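PDB 4DZ4: agmatinase, which probably hydrolyses agmatine to putrescine and urea at a pair of manganese ions, as a member of the arginase family. Local coordinates for the interface of chains A and B and the interface of chains A and C. Coordinates in Å, arbitrary orientation; residue numbers count along the deposited sequence, not the author numbering. Chains: chain A/B/C, Agmatinase.

Contact 1: the interface of chains A and B. Residues chain A 254, 268-269, 272, 304, 307; chain B 221, 251, 253-254, 263-264.
In the deposited assembly of this arginase-family enzyme, helices 268-276 and 300-322 and the A:Phe254 loop of chain A meet loops and helix 217-223 of chain B. The tight part centres on B:Ala263 and A:Phe254. The methyl group of B:Ala263 lies over one face of the A:His307 imidazole, 3.7 Å from CB to the ring centroid, in a CH-pi contact. CD1 of A:Leu272 touches the same methyl. B:Ala253 makes a similar contact on the A:Phe254 ring, with its CB 3.4 Å from CD1 of the phenyl. The B:Asp251 carboxylate sits at the edge of that phenyl, its plane turned 69° from the ring. CG of B:Asp251 is anti to its backbone N (chi1 -169°). Two backbone N-H groups of its own chain hold the carboxylate: B:Gly264 N binds OD1 at 2.7 Å, and B:Ala253 N binds OD2 almost straight, on the anti lone pair. The polar part is looser. OG of A:Ser268, between backbone N and carbonyl carbon (chi1 54°), is 3.1 Å from OD1 of B:Asp251, a likely hydrogen bond. Its bond from B:Gly264 N is weak. A water links the hydroxyl to the other carboxylate oxygen. At the far end, the A:Ala269 methyl touches the NE2-CD2 side of the B:His221 imidazole. Within chain B, NE2 of B:His221 donates to the B:Gly264 carbonyl O at 3.3 Å, from above the carbonyl plane.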
# COMPACT_ATOMS: atom_id res chain seq x y z
N PHE A 254 -10.49 -5.41 -11.33
CA PHE A 254 -9.92 -6.75 -11.38
C PHE A 254 -8.43 -6.73 -11.71
O PHE A 254 -7.73 -7.66 -11.35
CB PHE A 254 -10.63 -7.60 -12.44
CG PHE A 254 -12.09 -7.67 -12.22
CD1 PHE A 254 -12.64 -8.67 -11.42
CD2 PHE A 254 -12.93 -6.69 -12.77
CE1 PHE A 254 -14.01 -8.71 -11.18
CE2 PHE A 254 -14.30 -6.73 -12.52
CZ PHE A 254 -14.83 -7.73 -11.71
N SER A 268 -12.81 -10.89 -14.50
CA SER A 268 -12.05 -12.13 -14.75
C SER A 268 -13.01 -13.28 -15.05
O SER A 268 -12.64 -14.15 -15.84
CB SER A 268 -11.11 -12.47 -13.59
OG SER A 268 -11.82 -12.52 -12.38
N ALA A 269 -14.21 -13.30 -14.45
CA ALA A 269 -15.17 -14.37 -14.72
C ALA A 269 -15.53 -14.38 -16.21
O ALA A 269 -15.55 -15.43 -16.84
CB ALA A 269 -16.44 -14.25 -13.86
N LEU A 272 -12.30 -15.47 -18.36
CA LEU A 272 -11.99 -16.91 -18.23
C LEU A 272 -13.06 -17.79 -18.87
O LEU A 272 -12.75 -18.81 -19.48
CB LEU A 272 -11.73 -17.29 -16.78
CG LEU A 272 -10.56 -16.50 -16.18
CD1 LEU A 272 -10.55 -16.73 -14.66
CD2 LEU A 272 -9.22 -16.87 -16.85
N ALA A 304 -5.10 -13.08 -11.80
CA ALA A 304 -5.96 -13.21 -13.01
C ALA A 304 -5.14 -13.62 -14.23
O ALA A 304 -5.57 -14.50 -15.01
CB ALA A 304 -6.75 -11.91 -13.26
N HIS A 307 -4.23 -17.26 -14.05
CA HIS A 307 -5.42 -18.06 -14.41
C HIS A 307 -5.58 -18.16 -15.91
O HIS A 307 -5.86 -19.25 -16.44
CB HIS A 307 -6.69 -17.46 -13.79
CG HIS A 307 -7.00 -17.94 -12.38
ND1 HIS A 307 -7.88 -18.94 -12.13
CD2 HIS A 307 -6.57 -17.48 -11.14
CE1 HIS A 307 -8.01 -19.10 -10.79
NE2 HIS A 307 -7.20 -18.20 -10.19
N HIS B 221 -23.05 -17.05 -12.09
CA HIS B 221 -23.00 -15.99 -13.10
C HIS B 221 -23.99 -16.20 -14.21
O HIS B 221 -24.60 -15.24 -14.69
CB HIS B 221 -21.61 -15.82 -13.68
CG HIS B 221 -20.60 -15.35 -12.68
ND1 HIS B 221 -20.78 -14.23 -11.92
CD2 HIS B 221 -19.37 -15.88 -12.33
CE1 HIS B 221 -19.69 -14.05 -11.14
NE2 HIS B 221 -18.83 -15.07 -11.40
N ASP B 251 -15.11 -12.52 -5.70
CA ASP B 251 -13.93 -12.37 -6.54
C ASP B 251 -12.84 -11.54 -5.83
O ASP B 251 -13.18 -10.70 -5.01
CB ASP B 251 -14.33 -11.68 -7.84
CG ASP B 251 -13.22 -11.73 -8.85
OD1 ASP B 251 -13.17 -12.74 -9.57
OD2 ASP B 251 -12.37 -10.80 -8.88
N ALA B 253 -11.34 -9.08 -6.79
CA ALA B 253 -11.63 -7.63 -6.97
C ALA B 253 -12.44 -7.05 -5.78
O ALA B 253 -12.19 -5.93 -5.36
CB ALA B 253 -12.35 -7.36 -8.29
N PHE B 254 -13.37 -7.85 -5.25
CA PHE B 254 -14.25 -7.43 -4.14
C PHE B 254 -13.64 -7.82 -2.79
O PHE B 254 -13.94 -7.19 -1.78
CB PHE B 254 -15.66 -8.06 -4.31
CG PHE B 254 -16.30 -7.71 -5.62
CD1 PHE B 254 -17.11 -6.55 -5.75
CD2 PHE B 254 -16.08 -8.53 -6.73
CE1 PHE B 254 -17.67 -6.24 -6.99
CE2 PHE B 254 -16.61 -8.22 -7.96
CZ PHE B 254 -17.40 -7.06 -8.10
N ALA B 263 -9.53 -16.31 -8.94
CA ALA B 263 -10.21 -15.46 -9.92
C ALA B 263 -11.58 -16.03 -10.33
O ALA B 263 -11.78 -17.26 -10.32
CB ALA B 263 -9.35 -15.29 -11.18
N GLY B 264 -12.50 -15.13 -10.69
CA GLY B 264 -13.76 -15.53 -11.34
C GLY B 264 -14.91 -15.65 -10.36
O GLY B 264 -15.91 -16.32 -10.65
O HOH W 1 -10.22 -11.85 -10.37

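Contact 2: the interface of chains A and C. Residues chain A 10-11, 25-27, 29-30; chain C 55, 105-106, 108.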
# COMPACT_ATOMS: atom_id res chain seq x y z
N TYR A 10 8.47 -33.96 -2.16
CA TYR A 10 7.88 -32.96 -1.27
C TYR A 10 8.76 -31.72 -1.29
O TYR A 10 9.86 -31.75 -0.73
CB TYR A 10 7.77 -33.53 0.15
CG TYR A 10 6.72 -34.61 0.25
CD1 TYR A 10 5.46 -34.33 0.75
CD2 TYR A 10 6.98 -35.91 -0.23
CE1 TYR A 10 4.47 -35.31 0.83
CE2 TYR A 10 6.00 -36.90 -0.17
CZ TYR A 10 4.75 -36.59 0.35
OH TYR A 10 3.77 -37.55 0.44
N GLY A 11 8.32 -30.69 -2.01
CA GLY A 11 9.00 -29.41 -2.05
C GLY A 11 9.95 -29.23 -3.22
O GLY A 11 10.72 -30.16 -3.54
N ILE A 25 4.41 -32.31 -4.42
CA ILE A 25 3.71 -31.68 -3.30
C ILE A 25 4.48 -30.41 -2.93
O ILE A 25 5.71 -30.46 -2.78
CB ILE A 25 3.62 -32.64 -2.10
CG1 ILE A 25 2.73 -33.86 -2.45
CG2 ILE A 25 3.09 -31.92 -0.85
CD1 ILE A 25 1.28 -33.49 -2.69
N GLU A 26 3.79 -29.27 -2.80
CA GLU A 26 4.45 -28.04 -2.37
C GLU A 26 3.68 -27.41 -1.23
O GLU A 26 2.43 -27.51 -1.19
CB GLU A 26 4.50 -27.01 -3.52
CG GLU A 26 5.23 -27.50 -4.78
CD GLU A 26 6.74 -27.27 -4.71
OE1 GLU A 26 7.28 -26.86 -3.65
OE2 GLU A 26 7.40 -27.53 -5.73
N ASN A 27 4.39 -26.75 -0.31
CA ASN A 27 3.73 -25.75 0.52
C ASN A 27 3.49 -24.52 -0.35
O ASN A 27 4.40 -24.07 -1.05
CB ASN A 27 4.56 -25.41 1.76
CG ASN A 27 4.43 -26.48 2.84
OD1 ASN A 27 3.44 -27.22 2.88
ND2 ASN A 27 5.42 -26.55 3.72
N TYR A 29 2.99 -21.47 0.08
CA TYR A 29 3.76 -20.29 0.49
C TYR A 29 5.29 -20.45 0.42
O TYR A 29 6.00 -19.59 0.95
CB TYR A 29 3.36 -19.92 1.96
CG TYR A 29 3.28 -21.13 2.87
CD1 TYR A 29 4.40 -21.57 3.60
CD2 TYR A 29 2.07 -21.84 3.02
CE1 TYR A 29 4.31 -22.69 4.46
CE2 TYR A 29 1.97 -22.94 3.86
CZ TYR A 29 3.10 -23.35 4.57
OH TYR A 29 3.02 -24.45 5.38
N ALA A 30 5.78 -21.54 -0.19
CA ALA A 30 7.22 -21.74 -0.29
C ALA A 30 7.53 -22.45 -1.60
O ALA A 30 6.66 -22.58 -2.48
CB ALA A 30 7.72 -22.56 0.90
N PRO C 55 10.05 -21.86 5.94
CA PRO C 55 8.94 -20.89 5.80
C PRO C 55 7.87 -21.08 6.88
O PRO C 55 6.71 -21.41 6.60
CB PRO C 55 8.37 -21.24 4.42
CG PRO C 55 8.60 -22.72 4.31
CD PRO C 55 9.98 -22.92 4.91
N TRP C 105 10.80 -28.46 3.51
CA TRP C 105 9.39 -28.85 3.51
C TRP C 105 8.95 -29.32 4.88
O TRP C 105 9.70 -29.98 5.61
CB TRP C 105 9.11 -29.92 2.44
CG TRP C 105 7.64 -30.22 2.36
CD1 TRP C 105 6.67 -29.52 1.62
CD2 TRP C 105 6.91 -31.23 3.11
NE1 TRP C 105 5.42 -30.06 1.83
CE2 TRP C 105 5.49 -31.08 2.74
CE3 TRP C 105 7.27 -32.21 4.03
CZ2 TRP C 105 4.50 -31.92 3.26
CZ3 TRP C 105 6.27 -33.04 4.56
CH2 TRP C 105 4.91 -32.89 4.18
N PHE C 106 7.73 -28.97 5.26
CA PHE C 106 7.13 -29.56 6.46
C PHE C 106 5.62 -29.58 6.31
O PHE C 106 5.06 -28.84 5.49
CB PHE C 106 7.55 -28.83 7.75
CG PHE C 106 7.21 -27.36 7.75
CD1 PHE C 106 5.93 -26.95 8.08
CD2 PHE C 106 8.17 -26.41 7.43
CE1 PHE C 106 5.60 -25.59 8.07
CE2 PHE C 106 7.86 -25.07 7.43
CZ PHE C 106 6.57 -24.65 7.72
N ALA C 108 2.57 -28.49 7.85
CA ALA C 108 2.04 -27.52 8.80
C ALA C 108 0.83 -28.04 9.54
O ALA C 108 0.55 -27.61 10.66
CB ALA C 108 1.65 -26.22 8.07
O HOH W 2 2.02 -28.35 5.05
O HOH W 3 2.50 -29.31 1.43
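Both sides of this patch, part of the two-fold A/C subunit interface of the deposited assembly, are loop backbone: A:Asn27 and C:Phe106 are extended, and the carbonyl of C:Phe106 is turned toward chain A. ND2 of A:Asn27 donates to C:Phe106 O at 2.9 Å, on a carbonyl lone pair and nearly in the amide plane. The same ND2 stands over the centre of the C:Phe106 ring. C:Trp105 loses the most surface to the partner of the residues in this patch. Its CG is anti to the backbone N (chi1 -175°), and the indole lies alongside A:Tyr10. One edge of the tyrosine ring meets the indole face, with CD1 of A:Tyr10 3.6 Å from CZ2 of C:Trp105 and the planes 62° apart. CG2 of A:Ile25 approaches the indole nitrogen. A:Tyr29 has its ring in the crowded position between backbone N and carbonyl carbon (chi1 44°). It crosses C:Pro55 at about a right angle and brings its hydroxyl to the methyl of C:Ala108. A:Ala30 CB packs on CG of C:Pro55 at 3.5 Å. Two waters share OD1 of A:Asn27. One also meets the C:Phe106 carbonyl and C:Ala108 N. The other lies in the indole plane, 3.0 Å from NE1 of C:Trp105.

Contact 3: the interface of chains A and C. Residues chain A 40-42, 101-103; chain C 11-12, 15-16, 31-32.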
# COMPACT_ATOMS: atom_id res chain seq x y z
N TYR A 40 12.26 -25.97 -14.28
CA TYR A 40 13.12 -24.94 -14.85
C TYR A 40 14.18 -25.63 -15.71
O TYR A 40 15.02 -26.36 -15.19
CB TYR A 40 13.85 -24.21 -13.72
CG TYR A 40 13.21 -22.90 -13.26
CD1 TYR A 40 12.71 -21.96 -14.16
CD2 TYR A 40 13.19 -22.59 -11.89
CE1 TYR A 40 12.14 -20.75 -13.72
CE2 TYR A 40 12.65 -21.39 -11.43
CZ TYR A 40 12.15 -20.47 -12.34
OH TYR A 40 11.63 -19.29 -11.88
N THR A 41 14.12 -25.41 -17.01
CA THR A 41 15.07 -26.07 -17.93
C THR A 41 15.08 -25.39 -19.28
O THR A 41 14.11 -24.72 -19.66
CB THR A 41 14.76 -27.57 -18.11
OG1 THR A 41 15.75 -28.16 -18.97
CG2 THR A 41 13.37 -27.81 -18.72
N ARG A 42 16.19 -25.53 -20.00
CA ARG A 42 16.21 -25.05 -21.36
C ARG A 42 16.33 -26.17 -22.37
O ARG A 42 16.49 -25.92 -23.57
CB ARG A 42 17.28 -24.00 -21.51
CG ARG A 42 16.83 -22.79 -20.72
CD ARG A 42 17.46 -21.59 -21.31
NE ARG A 42 17.06 -20.38 -20.58
CZ ARG A 42 17.59 -19.21 -20.89
NH1 ARG A 42 18.46 -19.17 -21.90
NH2 ARG A 42 17.23 -18.11 -20.24
N TYR A 101 11.24 -21.94 -19.11
CA TYR A 101 12.53 -21.67 -19.75
C TYR A 101 13.33 -20.61 -19.01
O TYR A 101 14.53 -20.46 -19.23
CB TYR A 101 12.19 -21.12 -21.15
CG TYR A 101 13.33 -20.79 -22.09
CD1 TYR A 101 13.88 -19.50 -22.11
CD2 TYR A 101 13.81 -21.74 -22.97
CE1 TYR A 101 14.91 -19.18 -22.98
CE2 TYR A 101 14.84 -21.43 -23.86
CZ TYR A 101 15.37 -20.14 -23.87
OH TYR A 101 16.41 -19.82 -24.73
N GLY A 102 12.64 -19.85 -18.18
CA GLY A 102 13.19 -18.60 -17.65
C GLY A 102 12.80 -17.47 -18.59
O GLY A 102 11.72 -17.48 -19.15
N ASP A 103 13.71 -16.53 -18.80
CA ASP A 103 13.38 -15.31 -19.54
C ASP A 103 14.25 -15.09 -20.80
O ASP A 103 15.37 -15.59 -20.89
CB ASP A 103 13.50 -14.08 -18.64
CG ASP A 103 12.52 -14.13 -17.46
OD1 ASP A 103 11.37 -14.63 -17.64
OD2 ASP A 103 12.93 -13.71 -16.35
N GLY C 11 21.61 -14.37 -18.33
CA GLY C 11 20.30 -14.61 -17.71
C GLY C 11 20.13 -16.01 -17.15
O GLY C 11 20.63 -16.99 -17.73
N ASP C 12 19.43 -16.11 -16.03
CA ASP C 12 18.98 -17.39 -15.45
C ASP C 12 20.15 -18.28 -15.05
O ASP C 12 20.09 -19.49 -15.19
CB ASP C 12 18.02 -18.11 -16.42
CG ASP C 12 16.74 -17.35 -16.62
OD1 ASP C 12 16.19 -16.90 -15.60
OD2 ASP C 12 16.28 -17.25 -17.77
N ILE C 15 19.88 -21.63 -12.84
CA ILE C 15 19.44 -22.89 -13.42
C ILE C 15 20.32 -23.34 -14.59
O ILE C 15 20.14 -24.44 -15.09
CB ILE C 15 17.93 -22.88 -13.82
CG1 ILE C 15 17.62 -21.85 -14.94
CG2 ILE C 15 17.06 -22.68 -12.55
CD1 ILE C 15 16.25 -21.99 -15.61
N ARG C 16 21.24 -22.48 -15.03
CA ARG C 16 22.06 -22.73 -16.22
C ARG C 16 23.55 -22.96 -15.92
O ARG C 16 24.24 -23.69 -16.67
CB ARG C 16 21.93 -21.56 -17.22
CG ARG C 16 20.54 -21.38 -17.83
CD ARG C 16 20.51 -20.11 -18.69
NE ARG C 16 21.30 -20.27 -19.91
CZ ARG C 16 21.74 -19.27 -20.70
NH1 ARG C 16 21.49 -18.00 -20.39
NH2 ARG C 16 22.42 -19.55 -21.81
N GLY C 31 14.99 -12.98 -14.50
CA GLY C 31 15.87 -14.10 -14.18
C GLY C 31 15.45 -14.90 -12.96
O GLY C 31 14.75 -14.39 -12.08
N VAL C 32 15.89 -16.16 -12.88
CA VAL C 32 15.46 -17.03 -11.76
C VAL C 32 15.90 -16.43 -10.42
O VAL C 32 17.04 -15.99 -10.27
CB VAL C 32 15.97 -18.47 -11.91
CG1 VAL C 32 15.63 -19.28 -10.65
CG2 VAL C 32 15.35 -19.13 -13.14
O HOH W 4 17.27 -14.84 -19.01
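OD2 of C:Asp12 is the polar centre of this part of the A/C interface in the deposited assembly of the arginase-family enzyme. It accepts from two donors of chain A. NH2 of A:Arg42 forms a salt bridge to OD2 of C:Asp12 at 2.8 Å, on the anti lone pair, with guanidinium and carboxylate planes 80° apart. The backbone N of A:Asp103 reaches the syn lone pair of OD2 of C:Asp12 at 2.9 Å, nearly straight. A water joins the same oxygen to the A:Asp103 carbonyl. Returning across the interface, C:Gly31 N donates to OD2 of A:Asp103 at 2.9 Å. Beside this polar group, the A:Tyr40 ring carries CG2 of C:Val32 over one face, 3.7 Å from the ring centroid. C:Ile15 crosses the same tyrosine near CB, touching it with CG2 and CD1. Further out, the A:Arg42 guanidinium lies between CE1 of A:Tyr101 on one face and CD of C:Arg16 on the other. The two guanidinium planes are 15° apart, with NH1 of A:Arg42 above the face of the C:Arg16 group; the nearby C:Asp12 carboxylate may ease their repulsion. In the second shell, NE of A:Arg42 donates to A:Tyr101 O at 2.9 Å. C:Arg16 bends at chi3 (70°), and its NH1 binds C:Gly11 O at 3.0 Å. C:Val32 N holds the other oxygen of C:Asp12, OD1, at 2.8 Å.

Contact 1 joins A to B, while contacts 2 and 3 both join A to C. Their C-alpha centres lie about 27 Å (contacts 1 and 2), 30 Å (1 and 3) and 22 Å (2 and 3) apart. Contacts 2 and 3 use the same N-terminal segment: Gly11 appears from chain A in one and chain C in the other. The A/C interface is two-fold, so each of these patches has a twin with the chains exchanged. Contact 1 uses different elements, and its interface is not an exact two-fold. One subunit thus binds two neighbours differently, as could build the deposited hexamer.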